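Local coordinates for periplasmic molybdate-binding protein (Azotobacter vinelandii, PDB 1ATG) that binds molybdate or tungstate in the periplasm, probably to deliver the oxyanion to an ABC transporter for uptake, at residues F75-G80 against Q192-T197. Numbering follows the deposited sequence.
Sequences FTYAIG and QQAVIT
F75 pairs with A194 through two backbone hydrogen bonds, F75 N to A194 O and A194 N to F75 O, the second the shorter at 2.9 Å. Both side chains lie on the same face of the sheet, ring atom CE1 of F75 4.2 Å from CB of A194. T76 and Q193 form the next, non-hydrogen-bonded pair, their CA atoms 4.3 Å apart. On that face OG1 of T76, beside its own backbone N, accepts a hydrogen bond from NE2 of Q193 at 3.0 Å and lies close to the plane of that amide; OE1 of the same amide is bonded to R74. Register then slips by one residue: Y77 N and A78 O both bond to Q192, through its O and N respectively, which defines a classic beta bulge. It interrupts strand 75-86 where that strand pairs with 191-196, in the sheet of this periplasmic-binding-protein fold. At the bulge, psi of -16° departs from extended geometry at Y77, and CG sits between the backbone N and carbonyl carbon (chi1 69°). The ring lies alongside residues 192-194, its CD1 3.7 Å from CB of A194, with N of A194 and O of Q193 at its edge. At the tip, NE2 of Q192 donates to OH of Y77 at 3.0 Å, almost in the amide plane although ring and amide planes stand 82° apart; OH also bonds to S54 O. A phenylalanine here would probably deprive NE2 of Q192 of this partner, leaving the Q192 amide less firmly oriented. That amide is second-shell to the anion pocket: its NE2 also bonds to N9 and its OE1 to Y117, both residues of the tungstate site. Beyond A78, OE1 of Q192 passes 3.5 Å from CA of G80.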
# COMPACT_ATOMS: atom_id res chain seq x y z
N PHE A 75 7.79 -12.40 -5.54
CA PHE A 75 6.64 -12.52 -6.41
C PHE A 75 5.67 -11.35 -6.19
O PHE A 75 5.74 -10.66 -5.17
CB PHE A 75 5.93 -13.86 -6.22
CG PHE A 75 5.04 -13.95 -5.02
CD1 PHE A 75 5.56 -14.10 -3.75
CD2 PHE A 75 3.65 -13.91 -5.15
CE1 PHE A 75 4.73 -14.19 -2.65
CE2 PHE A 75 2.82 -13.98 -4.06
CZ PHE A 75 3.36 -14.14 -2.81
N THR A 76 4.84 -11.13 -7.18
CA THR A 76 3.81 -10.10 -7.10
C THR A 76 2.61 -10.66 -6.36
O THR A 76 1.93 -11.56 -6.90
CB THR A 76 3.40 -9.61 -8.49
OG1 THR A 76 4.59 -9.04 -9.06
CG2 THR A 76 2.31 -8.56 -8.42
N TYR A 77 2.31 -10.17 -5.16
CA TYR A 77 1.21 -10.68 -4.36
C TYR A 77 -0.08 -9.88 -4.53
O TYR A 77 -1.15 -10.37 -4.16
CB TYR A 77 1.59 -10.74 -2.87
CG TYR A 77 1.76 -9.39 -2.23
CD1 TYR A 77 2.98 -8.72 -2.29
CD2 TYR A 77 0.73 -8.77 -1.55
CE1 TYR A 77 3.14 -7.46 -1.71
CE2 TYR A 77 0.87 -7.51 -0.98
CZ TYR A 77 2.08 -6.88 -1.07
OH TYR A 77 2.21 -5.63 -0.50
N ALA A 78 0.02 -8.68 -5.09
CA ALA A 78 -1.17 -7.83 -5.23
C ALA A 78 -0.80 -6.65 -6.11
O ALA A 78 0.38 -6.24 -6.16
CB ALA A 78 -1.62 -7.34 -3.86
N ILE A 79 -1.78 -6.06 -6.76
CA ILE A 79 -1.61 -4.82 -7.52
C ILE A 79 -2.64 -3.86 -6.92
O ILE A 79 -3.85 -4.14 -6.89
CB ILE A 79 -1.79 -4.99 -9.02
CG1 ILE A 79 -0.77 -5.98 -9.60
CG2 ILE A 79 -1.63 -3.67 -9.76
CD1 ILE A 79 -1.37 -7.08 -10.43
N GLY A 80 -2.15 -2.73 -6.40
CA GLY A 80 -3.01 -1.78 -5.71
C GLY A 80 -3.84 -0.95 -6.64
O GLY A 80 -3.75 -1.01 -7.88
N GLN A 192 2.83 -4.75 -6.32
CA GLN A 192 3.38 -4.99 -5.00
C GLN A 192 4.01 -6.36 -4.89
O GLN A 192 3.35 -7.38 -5.15
CB GLN A 192 2.24 -4.82 -3.96
CG GLN A 192 1.48 -3.52 -4.18
CD GLN A 192 0.44 -3.12 -3.17
OE1 GLN A 192 -0.40 -2.27 -3.48
NE2 GLN A 192 0.45 -3.65 -1.95
N GLN A 193 5.29 -6.37 -4.51
CA GLN A 193 6.01 -7.63 -4.42
C GLN A 193 6.43 -7.94 -2.99
O GLN A 193 6.56 -7.07 -2.14
CB GLN A 193 7.24 -7.64 -5.33
CG GLN A 193 6.86 -7.56 -6.80
CD GLN A 193 7.96 -8.15 -7.67
OE1 GLN A 193 9.12 -7.81 -7.48
NE2 GLN A 193 7.58 -9.04 -8.59
N ALA A 194 6.57 -9.24 -2.74
CA ALA A 194 6.95 -9.77 -1.46
C ALA A 194 8.19 -10.66 -1.62
O ALA A 194 8.45 -11.19 -2.69
CB ALA A 194 5.83 -10.59 -0.84
N VAL A 195 8.95 -10.73 -0.54
CA VAL A 195 10.12 -11.60 -0.52
C VAL A 195 10.22 -12.24 0.87
O VAL A 195 9.73 -11.75 1.88
CB VAL A 195 11.47 -10.91 -0.77
CG1 VAL A 195 11.67 -10.51 -2.22
CG2 VAL A 195 11.67 -9.71 0.15
N ILE A 196 10.93 -13.37 0.89
CA ILE A 196 11.36 -13.99 2.14
C ILE A 196 12.75 -13.40 2.43
O ILE A 196 13.54 -13.22 1.51
CB ILE A 196 11.45 -15.52 2.07
CG1 ILE A 196 10.04 -16.11 1.90
CG2 ILE A 196 12.12 -16.10 3.31
CD1 ILE A 196 10.04 -17.62 1.69
N THR A 197 12.97 -13.05 3.69
CA THR A 197 14.28 -12.50 4.08
C THR A 197 15.26 -13.68 4.19
O THR A 197 14.97 -14.60 4.95
CB THR A 197 14.14 -11.71 5.37
OG1 THR A 197 13.24 -10.58 5.18
CG2 THR A 197 15.48 -11.14 5.83